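Local coordinates for protein 3-polyprenyl-4-hydroxybenzoate decarboxylase and related decarboxylases (Pelotomaculum thermopropionicum, PDB 6H6X) that binds prenylated FMN with manganese and potassium and, as a UbiD-family enzyme, probably catalyses the reversible decarboxylation of aromatic acids such as furandicarboxylic acid, at residues B[144-149]-B[209-214]; B[137-142]-B[231-236]; B[148-153]-B[199-204]; B[90-95]-B[222-227]. The protein carries 8 engineered substitutions. All coordinates share one frame; numbering follows the deposited sequence.

Interaction 1: B[144-149]-B[209-214]; sequences GVRNVS and DELEIA. With MN (manganese (II) ion), chain H; K (potassium ion), chain G; 4LU (1-deoxy-5-O-phosphono-1-(3,3,4,5-tetramethyl-9,11-dioxo-2,3,8,9,10,11-hexahydro-7H-quinolino[1,8-fg]pteridin-12-ium-7-y l)-D-ribitol), chain I.
Asn147 and Glu210 meet at manganese, Asn147 through OD1 at 1.9 Å and Glu210 through OE2, and the cofactor phosphate oxygen O2P and a water bind the same ion. His169 supplies the remaining protein ligand. A bend at chi2 (95°) turns Glu210 CD toward the metals; OE2 also binds potassium, so one carboxylate oxygen bridges both ions, while Asn147 ND2 donates to O2P. The other oxygen, Glu210 OE1, accepts from Val148 N at 2.9 Å, the N-H lying well above the carboxylate plane; this bond and the metals together restrain the carboxylate. Here strand 146-157 of the flavin-binding Rift-related domain runs across the N-terminal end of helix 210-217, the two short axes 72° apart. Asp209 is the N-cap, its OD1 accepting from Leu211 N. In the next shell Arg146 grips Asp209 OD2 side-on, with NE at 2.7 Å and NH2 at 2.6 Å, the two flat groups turned 60° apart. Leu211 CD1 lies over one guanidinium face and Val148 CG2 rests on Leu211 CG at 3.6 Å. An alanine in place of Arg146 would probably leave the carboxylate of Asp209 without its counter-charge and open a gap beside Leu211 CD1.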
# COMPACT_ATOMS: atom_id res chain seq x y z
N GLY B 144 2.99 43.89 -16.85
CA GLY B 144 3.06 44.18 -15.41
C GLY B 144 2.41 43.20 -14.44
O GLY B 144 2.47 43.42 -13.24
N VAL B 145 1.76 42.14 -14.91
CA VAL B 145 1.15 41.18 -14.01
C VAL B 145 2.18 40.35 -13.19
O VAL B 145 3.29 40.07 -13.66
CB VAL B 145 0.18 40.22 -14.74
CG1 VAL B 145 -0.97 41.00 -15.38
CG2 VAL B 145 0.92 39.32 -15.75
N ARG B 146 1.78 39.99 -11.98
CA ARG B 146 2.61 39.25 -11.05
C ARG B 146 2.35 37.74 -11.13
O ARG B 146 1.20 37.31 -11.19
CB ARG B 146 2.34 39.73 -9.64
CG ARG B 146 3.36 39.24 -8.63
CD ARG B 146 3.37 40.18 -7.43
NE ARG B 146 2.04 40.27 -6.83
CZ ARG B 146 1.63 41.21 -5.98
NH1 ARG B 146 2.44 42.16 -5.57
NH2 ARG B 146 0.42 41.15 -5.49
N ASN B 147 3.43 36.96 -11.08
CA ASN B 147 3.38 35.50 -11.00
C ASN B 147 4.28 34.97 -9.88
O ASN B 147 5.33 35.53 -9.61
CB ASN B 147 3.82 34.91 -12.34
CG ASN B 147 3.44 33.43 -12.50
OD1 ASN B 147 2.29 33.12 -12.83
ND2 ASN B 147 4.44 32.52 -12.31
N VAL B 148 3.88 33.85 -9.28
CA VAL B 148 4.67 33.15 -8.30
C VAL B 148 4.80 31.67 -8.76
O VAL B 148 3.83 31.07 -9.16
CB VAL B 148 3.98 33.20 -6.94
CG1 VAL B 148 4.84 32.58 -5.85
CG2 VAL B 148 3.54 34.64 -6.63
N SER B 149 6.00 31.13 -8.66
CA SER B 149 6.27 29.71 -8.89
C SER B 149 7.48 29.26 -8.05
O SER B 149 8.21 30.10 -7.49
CB SER B 149 6.56 29.47 -10.40
OG SER B 149 7.39 30.50 -10.94
N ASP B 209 -2.57 36.33 -10.18
CA ASP B 209 -1.48 36.51 -9.25
C ASP B 209 -1.65 35.48 -8.14
O ASP B 209 -2.63 35.50 -7.36
CB ASP B 209 -1.52 37.96 -8.73
CG ASP B 209 -0.52 38.24 -7.63
OD1 ASP B 209 0.29 37.35 -7.27
OD2 ASP B 209 -0.54 39.37 -7.11
N GLU B 210 -0.71 34.54 -8.07
CA GLU B 210 -0.79 33.54 -7.00
C GLU B 210 -0.70 34.09 -5.59
O GLU B 210 -1.20 33.45 -4.67
CB GLU B 210 0.22 32.43 -7.21
CG GLU B 210 -0.13 31.61 -8.44
CD GLU B 210 0.59 32.07 -9.69
OE1 GLU B 210 1.05 33.24 -9.82
OE2 GLU B 210 0.72 31.18 -10.56
N LEU B 211 -0.14 35.27 -5.40
CA LEU B 211 -0.17 35.87 -4.02
C LEU B 211 -1.61 36.23 -3.59
O LEU B 211 -1.95 36.14 -2.42
CB LEU B 211 0.75 37.09 -3.94
CG LEU B 211 2.23 36.84 -4.16
CD1 LEU B 211 3.00 38.14 -3.95
CD2 LEU B 211 2.80 35.76 -3.24
N GLU B 212 -2.44 36.58 -4.55
CA GLU B 212 -3.88 36.84 -4.34
C GLU B 212 -4.66 35.58 -4.07
O GLU B 212 -5.60 35.57 -3.26
CB GLU B 212 -4.46 37.62 -5.54
CG GLU B 212 -3.84 38.99 -5.61
CD GLU B 212 -4.44 39.92 -6.65
OE1 GLU B 212 -5.12 39.47 -7.61
OE2 GLU B 212 -4.19 41.14 -6.53
N ILE B 213 -4.23 34.48 -4.68
CA ILE B 213 -4.79 33.19 -4.33
C ILE B 213 -4.43 32.84 -2.88
O ILE B 213 -5.28 32.44 -2.09
CB ILE B 213 -4.33 32.11 -5.33
CG1 ILE B 213 -4.87 32.43 -6.73
CG2 ILE B 213 -4.87 30.75 -4.91
CD1 ILE B 213 -4.17 31.69 -7.84
N ALA B 214 -3.18 33.05 -2.51
CA ALA B 214 -2.77 32.81 -1.13
C ALA B 214 -3.57 33.65 -0.15
O ALA B 214 -3.99 33.16 0.87
CB ALA B 214 -1.29 33.13 -0.96
MN MN H . 1.09 31.63 -12.81
K K G . 2.19 29.02 -10.26
C9 4LU I . 7.48 22.85 -7.55
C8 4LU I . 7.74 22.47 -6.20
C7 4LU I . 9.01 22.05 -5.78
C10 4LU I . 9.29 23.45 -10.79
C6 4LU I . 10.06 21.79 -6.84
N3 4LU I . 11.40 24.45 -12.32
C2 4LU I . 10.11 24.67 -12.71
C13 4LU I . 12.02 20.64 -5.34
C5 4LU I . 11.53 21.36 -6.58
C1 4LU I . 11.90 21.40 -9.01
O2 4LU I . 9.88 25.34 -13.76
N1 4LU I . 9.07 24.19 -11.95
C4 4LU I . 11.72 23.74 -11.19
O4 4LU I . 12.92 23.57 -10.86
C4A 4LU I . 10.60 23.18 -10.35
N5 4LU I . 10.84 22.46 -9.14
C3 4LU I . 12.41 21.27 -7.77
C12 4LU I . 12.12 22.74 -6.17
C5A 4LU I . 9.80 22.35 -8.17
C7M 4LU I . 9.24 21.64 -4.32
C8M 4LU I . 6.58 22.60 -5.26
C9A 4LU I . 8.44 22.78 -8.58
N10 4LU I . 8.20 22.99 -10.00
C1' 4LU I . 6.86 23.24 -10.52
C2' 4LU I . 6.36 24.70 -10.54
O2' 4LU I . 6.65 25.43 -9.34
C3' 4LU I . 4.85 24.67 -10.71
O3' 4LU I . 4.51 23.81 -11.79
C4' 4LU I . 4.26 26.07 -10.87
O4' 4LU I . 2.83 26.15 -10.58
C5' 4LU I . 4.44 26.70 -12.24
O5' 4LU I . 3.78 27.97 -12.05
P 4LU I . 3.28 28.91 -13.27
O2P 4LU I . 2.84 30.25 -12.65
O3P 4LU I . 4.53 29.13 -14.17
O1P 4LU I . 2.11 28.14 -13.88
O HOH W 1 -0.11 29.56 -12.85

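Interaction 2: B[137-142]-B[231-236]; sequences IARDPD and DVEVPA
Ile137 packs against residues Val232 to Pro235 and forms the apolar centre. Its CG2 meets Val232 CG1 at 3.7 Å, the two side chains slanting across one another, and its CD1 reaches Pro235 CD tip to tip at 4.0 Å. The same CD1 lies 3.5 Å from Glu233 O and 4.2 Å from Val234 CG1. Chi1 (-60°) sets CG1 anti to the carbonyl carbon and chi2 (151°) swings CD1 out to Glu233 O and Pro235. The short strand axes are 7.9 Å apart and run nearly antiparallel (158°), with no backbone hydrogen bond between them: strand 130-139 of the large antiparallel sheet packs against a strand of the small three-stranded sheet through side chains. Ala187 and Ala189 of strand 184-190 line the same interface.

At the polar edge Arg139, extended from CG to NE, crosses Glu233 at about a right angle. Glu233 OE1 accepts from Arg139 NH2 at 2.9 Å and Arg139 NE at 3.1 Å, the NE bond using the syn lone pair and the NH2 approaching from above the carboxylate plane. Arg139 NH1 goes to Gly144 O. Arg146 also pairs with Glu233 OE1, and Lys226 NZ holds OE2 and Asp231 OD1. Three cations converge on the buried carboxylate of Glu233; they would probably keep it ionised, and its negative charge would in turn ease the repulsion between Arg139 and Arg146.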
# COMPACT_ATOMS: atom_id res chain seq x y z
N ILE B 137 8.90 35.33 -7.05
CA ILE B 137 7.93 36.34 -7.41
C ILE B 137 8.55 37.19 -8.53
O ILE B 137 9.66 37.67 -8.39
CB ILE B 137 7.57 37.19 -6.19
CG1 ILE B 137 6.99 36.31 -5.11
CG2 ILE B 137 6.56 38.28 -6.53
CD1 ILE B 137 7.25 36.83 -3.72
N ALA B 138 7.82 37.36 -9.62
CA ALA B 138 8.26 38.22 -10.72
C ALA B 138 7.07 38.92 -11.42
O ALA B 138 5.89 38.52 -11.26
CB ALA B 138 9.06 37.42 -11.71
N ARG B 139 7.38 39.98 -12.16
CA ARG B 139 6.37 40.68 -12.97
C ARG B 139 6.67 40.61 -14.46
O ARG B 139 7.82 40.61 -14.87
CB ARG B 139 6.23 42.13 -12.52
CG ARG B 139 5.44 42.29 -11.23
CD ARG B 139 5.15 43.75 -10.87
NE ARG B 139 4.37 43.84 -9.62
CZ ARG B 139 3.04 43.77 -9.53
NH1 ARG B 139 2.27 43.67 -10.60
NH2 ARG B 139 2.44 43.83 -8.35
N ASP B 140 5.60 40.56 -15.26
CA ASP B 140 5.71 40.57 -16.72
C ASP B 140 6.27 41.96 -17.10
O ASP B 140 5.71 43.00 -16.73
CB ASP B 140 4.33 40.31 -17.34
CG ASP B 140 4.36 40.07 -18.85
OD1 ASP B 140 4.89 40.93 -19.56
OD2 ASP B 140 3.82 39.05 -19.34
N PRO B 141 7.42 41.98 -17.78
CA PRO B 141 8.02 43.27 -18.08
C PRO B 141 7.21 44.17 -19.07
O PRO B 141 7.45 45.37 -19.09
CB PRO B 141 9.40 42.88 -18.63
CG PRO B 141 9.20 41.54 -19.23
CD PRO B 141 8.14 40.86 -18.41
N ASP B 142 6.25 43.61 -19.82
CA ASP B 142 5.35 44.41 -20.70
C ASP B 142 3.95 44.64 -20.11
O ASP B 142 3.48 45.76 -20.13
CB ASP B 142 5.18 43.76 -22.09
CG ASP B 142 6.51 43.61 -22.85
OD1 ASP B 142 7.47 44.38 -22.59
OD2 ASP B 142 6.60 42.72 -23.73
N ASP B 231 12.02 46.06 -8.04
CA ASP B 231 10.63 46.52 -7.98
C ASP B 231 9.68 45.33 -7.96
O ASP B 231 8.95 45.03 -8.91
CB ASP B 231 10.35 47.45 -9.18
CG ASP B 231 8.98 48.13 -9.09
OD1 ASP B 231 8.46 48.35 -7.97
OD2 ASP B 231 8.43 48.44 -10.17
N VAL B 232 9.72 44.64 -6.83
CA VAL B 232 8.97 43.41 -6.61
C VAL B 232 8.48 43.48 -5.16
O VAL B 232 9.09 44.13 -4.33
CB VAL B 232 9.91 42.17 -6.75
CG1 VAL B 232 9.13 40.89 -6.74
CG2 VAL B 232 10.76 42.23 -8.03
N GLU B 233 7.40 42.77 -4.87
CA GLU B 233 6.81 42.69 -3.55
C GLU B 233 7.03 41.27 -2.97
O GLU B 233 7.03 40.28 -3.74
CB GLU B 233 5.30 42.99 -3.64
CG GLU B 233 4.95 44.36 -4.24
CD GLU B 233 5.11 44.42 -5.77
OE1 GLU B 233 4.61 43.51 -6.50
OE2 GLU B 233 5.77 45.36 -6.25
N VAL B 234 7.26 41.17 -1.66
CA VAL B 234 7.53 39.88 -0.99
C VAL B 234 6.74 39.81 0.30
O VAL B 234 6.40 40.83 0.83
CB VAL B 234 9.02 39.65 -0.67
CG1 VAL B 234 9.84 39.57 -1.95
CG2 VAL B 234 9.57 40.71 0.26
N PRO B 235 6.40 38.59 0.79
CA PRO B 235 5.66 38.49 2.06
C PRO B 235 6.44 39.07 3.24
O PRO B 235 7.60 38.76 3.42
CB PRO B 235 5.43 37.00 2.22
CG PRO B 235 5.50 36.46 0.84
CD PRO B 235 6.56 37.27 0.15
N ALA B 236 5.81 40.00 3.94
CA ALA B 236 6.43 40.76 5.06
C ALA B 236 6.93 39.84 6.14
O ALA B 236 7.98 40.09 6.76
CB ALA B 236 5.42 41.75 5.67

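Interaction 3: B[148-153]-B[199-204]; sequences VSIHRL and ASQATT. With K (potassium ion), chain G; 4LU (1-deoxy-5-O-phosphono-1-(3,3,4,5-tetramethyl-9,11-dioxo-2,3,8,9,10,11-hexahydro-7H-quinolino[1,8-fg]pteridin-12-ium-7-y l)-D-ribitol), chain I.
Val148 and Ser200 are joined mainly through potassium, with no direct hydrogen bond between the two segments. Ser200 O coordinates the ion at 2.7 Å, and Val148 O and Ala202 O bind it as well. Prenylated FMN adds O2P, O5' and O4', and Glu210 completes the group, so backbone carbonyls, a carboxylate and the cofactor's phosphoribityl tail share one cation. A type I turn from Ala199 to Ala202, closed by Ala202 N to Ala199 O, presents both loop carbonyls to it.

Van der Waals contact comes from Ile150. Its chi1 (-66°) puts CG1 anti to the carbonyl carbon, 3.5 Å from Ser200 OG, whose hydrogen bond goes instead to Leu197 O. Ile150 CG2 lies 3.7 Å from C7 of the flavin. Val148 CG1 rests on Ser200 CB. Gln201 crosses Ile150 at about a right angle, its CD packed 3.5 Å from the flavin methyl C8M. An alanine in place of Gln201 would probably open a gap beside that methyl and leave Ile150 less firmly covered.

This is part of the prenylated FMN pocket of the Rift-related domain: residues Asn147 to Arg152 line the cofactor and the loop after helix 194-199 faces it.

Backbone N-H groups of 148-153 bond the cofactor. Ile150 N donates to the ribityl O2', and Arg152 N donates to O4 at 2.9 Å in a nearly straight bond (166°). Ser149 OG and His151 NE2 are bonded to each other, with OG at the edge of the imidazole in its plane, while His151 ND1 bonds to Leu164 O.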
# COMPACT_ATOMS: atom_id res chain seq x y z
N VAL B 148 3.88 33.85 -9.28
CA VAL B 148 4.67 33.15 -8.30
C VAL B 148 4.80 31.67 -8.76
O VAL B 148 3.83 31.07 -9.16
CB VAL B 148 3.98 33.20 -6.94
CG1 VAL B 148 4.84 32.58 -5.85
CG2 VAL B 148 3.54 34.64 -6.63
N SER B 149 6.00 31.13 -8.66
CA SER B 149 6.27 29.71 -8.89
C SER B 149 7.48 29.26 -8.05
O SER B 149 8.21 30.10 -7.49
CB SER B 149 6.56 29.47 -10.40
OG SER B 149 7.39 30.50 -10.94
N ILE B 150 7.70 27.95 -7.98
CA ILE B 150 8.83 27.42 -7.23
C ILE B 150 9.77 26.75 -8.22
O ILE B 150 9.36 25.87 -8.98
CB ILE B 150 8.38 26.40 -6.16
CG1 ILE B 150 7.56 27.12 -5.09
CG2 ILE B 150 9.59 25.69 -5.52
CD1 ILE B 150 7.09 26.19 -3.97
N HIS B 151 11.04 27.13 -8.15
CA HIS B 151 12.12 26.61 -9.03
C HIS B 151 13.28 26.18 -8.16
O HIS B 151 13.59 26.82 -7.14
CB HIS B 151 12.58 27.70 -10.02
CG HIS B 151 11.46 28.24 -10.84
ND1 HIS B 151 11.14 27.74 -12.08
CD2 HIS B 151 10.48 29.13 -10.54
CE1 HIS B 151 10.04 28.33 -12.53
NE2 HIS B 151 9.62 29.17 -11.60
N ARG B 152 13.89 25.05 -8.51
CA ARG B 152 15.14 24.68 -7.89
C ARG B 152 16.22 25.70 -8.29
O ARG B 152 16.25 26.17 -9.42
CB ARG B 152 15.54 23.26 -8.24
CG ARG B 152 16.07 23.07 -9.64
CD ARG B 152 16.27 21.60 -9.94
NE ARG B 152 17.03 21.42 -11.18
CZ ARG B 152 16.87 20.46 -12.08
NH1 ARG B 152 15.94 19.50 -11.97
NH2 ARG B 152 17.66 20.46 -13.15
N LEU B 153 17.04 26.07 -7.32
CA LEU B 153 18.10 27.03 -7.53
C LEU B 153 19.42 26.39 -7.06
O LEU B 153 19.57 26.03 -5.89
CB LEU B 153 17.80 28.29 -6.74
CG LEU B 153 16.49 28.93 -7.15
CD1 LEU B 153 15.85 29.66 -6.01
CD2 LEU B 153 16.74 29.87 -8.30
N ALA B 199 -0.51 27.85 -2.72
CA ALA B 199 -0.94 28.81 -3.75
C ALA B 199 0.03 29.00 -4.89
O ALA B 199 -0.41 29.28 -6.01
CB ALA B 199 -1.24 30.16 -3.13
N SER B 200 1.33 28.87 -4.64
CA SER B 200 2.32 29.02 -5.70
C SER B 200 2.27 27.91 -6.76
O SER B 200 2.91 28.05 -7.81
CB SER B 200 3.73 29.04 -5.10
OG SER B 200 4.11 27.71 -4.69
N GLN B 201 1.59 26.82 -6.45
CA GLN B 201 1.40 25.68 -7.37
C GLN B 201 0.10 25.72 -8.16
O GLN B 201 -0.18 24.81 -8.90
CB GLN B 201 1.49 24.38 -6.55
CG GLN B 201 2.83 24.25 -5.85
CD GLN B 201 3.97 24.34 -6.87
OE1 GLN B 201 4.73 25.36 -6.95
NE2 GLN B 201 4.07 23.31 -7.69
N ALA B 202 -0.74 26.73 -7.98
CA ALA B 202 -1.92 26.89 -8.88
C ALA B 202 -1.50 27.05 -10.35
O ALA B 202 -0.57 27.83 -10.70
CB ALA B 202 -2.78 28.07 -8.47
N THR B 203 -2.17 26.27 -11.17
CA THR B 203 -2.00 26.29 -12.61
C THR B 203 -3.19 27.09 -13.11
O THR B 203 -4.34 26.67 -12.95
CB THR B 203 -2.00 24.85 -13.20
OG1 THR B 203 -1.10 24.02 -12.46
CG2 THR B 203 -1.61 24.87 -14.69
N THR B 204 -2.91 28.26 -13.66
CA THR B 204 -3.95 29.19 -14.07
C THR B 204 -3.65 29.71 -15.46
O THR B 204 -2.56 29.44 -16.03
CB THR B 204 -4.05 30.40 -13.12
OG1 THR B 204 -3.01 31.36 -13.43
CG2 THR B 204 -3.98 29.97 -11.63
K K G . 2.19 29.02 -10.26
C9 4LU I . 7.48 22.85 -7.55
C8 4LU I . 7.74 22.47 -6.20
C7 4LU I . 9.01 22.05 -5.78
C10 4LU I . 9.29 23.45 -10.79
C6 4LU I . 10.06 21.79 -6.84
N3 4LU I . 11.40 24.45 -12.32
C2 4LU I . 10.11 24.67 -12.71
C13 4LU I . 12.02 20.64 -5.34
C5 4LU I . 11.53 21.36 -6.58
C1 4LU I . 11.90 21.40 -9.01
O2 4LU I . 9.88 25.34 -13.76
N1 4LU I . 9.07 24.19 -11.95
C4 4LU I . 11.72 23.74 -11.19
O4 4LU I . 12.92 23.57 -10.86
C4A 4LU I . 10.60 23.18 -10.35
N5 4LU I . 10.84 22.46 -9.14
C3 4LU I . 12.41 21.27 -7.77
C12 4LU I . 12.12 22.74 -6.17
C5A 4LU I . 9.80 22.35 -8.17
C7M 4LU I . 9.24 21.64 -4.32
C8M 4LU I . 6.58 22.60 -5.26
C9A 4LU I . 8.44 22.78 -8.58
N10 4LU I . 8.20 22.99 -10.00
C1' 4LU I . 6.86 23.24 -10.52
C2' 4LU I . 6.36 24.70 -10.54
O2' 4LU I . 6.65 25.43 -9.34
C3' 4LU I . 4.85 24.67 -10.71
O3' 4LU I . 4.51 23.81 -11.79
C4' 4LU I . 4.26 26.07 -10.87
O4' 4LU I . 2.83 26.15 -10.58
C5' 4LU I . 4.44 26.70 -12.24
O5' 4LU I . 3.78 27.97 -12.05
P 4LU I . 3.28 28.91 -13.27
O2P 4LU I . 2.84 30.25 -12.65
O3P 4LU I . 4.53 29.13 -14.17
O1P 4LU I . 2.11 28.14 -13.88

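Interaction 4: B[90-95]-B[222-227]; sequences VPCRLV and LELVKC
Arg93 and Leu94 pair with Glu223 and Leu224 as two parallel beta bridges, making strand 93-94 an outermost strand of a three-stranded mixed sheet in which 223-226 is central and 233-235 runs antiparallel to it. Backbone bonds come first. Arg93 N donates to Leu222 O at 3.1 Å, Leu224 N returns to Arg93 O at 2.9 Å in a nearly straight line (171°), and a weak bond joins Val95 N to Leu224 O. CA-H groups of Glu223 and Leu94 add contacts to the same carbonyls, Arg93 O and Leu224 O.

Apolar contacts centre on Leu94 and Leu224, which share a face of the sheet. Cys92 CB meets Leu224 CD1 at 3.6 Å, and its SG, anti to the carbonyl carbon (chi1 -66°), approaches Leu222 CB at 4.1 Å; Leu211 of helix 210-217 covers Cys92 and Leu224 together. Leu94 CD1 reaches over the backbone of its neighbour, 3.9 Å from Val225 CA.

On the other face Arg93 and Glu223 stand side by side without a salt bridge. Lys226 turns to Asp231 and Glu233. Val95 slants across Glu223, with its methyl CG2 3.9 Å from Glu223 OE1.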
# COMPACT_ATOMS: atom_id res chain seq x y z
N VAL B 90 -8.05 37.49 -3.90
CA VAL B 90 -8.30 38.57 -2.94
C VAL B 90 -7.05 39.44 -2.89
O VAL B 90 -5.97 38.92 -2.74
CB VAL B 90 -8.56 37.95 -1.54
CG1 VAL B 90 -8.32 38.93 -0.41
CG2 VAL B 90 -9.98 37.40 -1.47
N PRO B 91 -7.20 40.77 -3.02
CA PRO B 91 -5.97 41.58 -2.98
C PRO B 91 -5.11 41.43 -1.71
O PRO B 91 -5.62 41.15 -0.62
CB PRO B 91 -6.48 43.02 -3.11
CG PRO B 91 -7.73 42.88 -3.95
CD PRO B 91 -8.34 41.56 -3.51
N CYS B 92 -3.81 41.58 -1.91
CA CYS B 92 -2.83 41.63 -0.83
C CYS B 92 -2.74 43.06 -0.34
O CYS B 92 -3.06 44.00 -1.08
CB CYS B 92 -1.46 41.16 -1.34
SG CYS B 92 -1.45 39.42 -1.83
N ARG B 93 -2.28 43.20 0.89
CA ARG B 93 -2.07 44.48 1.51
C ARG B 93 -0.57 44.81 1.53
O ARG B 93 0.22 44.07 2.12
CB ARG B 93 -2.59 44.36 2.93
CG ARG B 93 -2.65 45.67 3.72
CD ARG B 93 -2.76 45.43 5.24
NE ARG B 93 -3.84 46.19 5.86
CZ ARG B 93 -5.15 45.91 5.74
NH1 ARG B 93 -5.58 44.87 5.02
NH2 ARG B 93 -6.04 46.68 6.35
N LEU B 94 -0.16 45.91 0.89
CA LEU B 94 1.14 46.52 1.11
C LEU B 94 1.25 47.12 2.50
O LEU B 94 0.33 47.67 3.01
CB LEU B 94 1.48 47.54 0.05
CG LEU B 94 2.99 47.91 0.03
CD1 LEU B 94 3.80 46.74 -0.49
CD2 LEU B 94 3.30 49.19 -0.74
N VAL B 95 2.41 46.96 3.13
CA VAL B 95 2.62 47.24 4.53
C VAL B 95 3.95 47.98 4.60
O VAL B 95 4.73 47.95 3.65
CB VAL B 95 2.54 45.90 5.27
CG1 VAL B 95 3.80 45.48 6.02
CG2 VAL B 95 1.25 45.75 6.03
N LEU B 222 -2.77 38.61 2.79
CA LEU B 222 -1.35 38.43 2.91
C LEU B 222 -0.70 39.80 2.88
O LEU B 222 -1.01 40.64 2.03
CB LEU B 222 -0.88 37.55 1.76
CG LEU B 222 0.57 37.18 1.69
CD1 LEU B 222 0.96 36.31 2.89
CD2 LEU B 222 0.78 36.47 0.34
N GLU B 223 0.21 40.03 3.83
CA GLU B 223 0.88 41.32 3.95
C GLU B 223 2.21 41.27 3.20
O GLU B 223 2.97 40.33 3.39
CB GLU B 223 1.03 41.69 5.43
CG GLU B 223 -0.34 41.91 6.08
CD GLU B 223 -0.35 42.33 7.54
OE1 GLU B 223 0.73 42.53 8.16
OE2 GLU B 223 -1.48 42.47 8.09
N LEU B 224 2.41 42.25 2.30
CA LEU B 224 3.54 42.35 1.46
C LEU B 224 4.32 43.59 1.78
O LEU B 224 3.78 44.55 2.34
CB LEU B 224 3.15 42.39 0.01
CG LEU B 224 2.36 41.22 -0.49
CD1 LEU B 224 2.10 41.41 -2.00
CD2 LEU B 224 3.06 39.91 -0.22
N VAL B 225 5.59 43.57 1.39
CA VAL B 225 6.48 44.70 1.52
C VAL B 225 7.34 44.81 0.26
O VAL B 225 7.55 43.82 -0.45
CB VAL B 225 7.29 44.57 2.82
CG1 VAL B 225 8.14 43.29 2.81
CG2 VAL B 225 8.19 45.79 3.00
N LYS B 226 7.80 46.02 -0.06
CA LYS B 226 8.64 46.24 -1.24
C LYS B 226 10.03 45.76 -0.95
O LYS B 226 10.51 45.89 0.17
CB LYS B 226 8.78 47.74 -1.58
CG LYS B 226 7.55 48.46 -2.03
CD LYS B 226 6.91 47.93 -3.30
CE LYS B 226 7.69 48.29 -4.52
NZ LYS B 226 6.83 47.99 -5.71
N CYS B 227 10.68 45.25 -1.99
CA CYS B 227 12.10 44.85 -1.94
C CYS B 227 13.01 46.06 -1.96
O CYS B 227 12.64 47.13 -2.41
CB CYS B 227 12.42 43.96 -3.15
SG CYS B 227 11.72 42.29 -2.94

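How the interactions relate
From the N terminus, residues 90-95 open the longest of these spans, which interaction 4 closes at 222-227 by joining two strands of the small mixed sheet. Segment 137-142 comes next and pairs with 231-236, so interaction 2 crosses interaction 4 and packs the small sheet on the large one. Interactions 1 and 3 leave from overlapping parts of strand 146-157, sharing Val148 and Ser149, and both nest inside the other two loops: 199-204 closes interaction 3 and 209-214 interaction 1. They tie the cofactor strand to a loop and to the start of helix 210-217 round one potassium ion. Ionic contacts link interaction 2 to interactions 1 and 4.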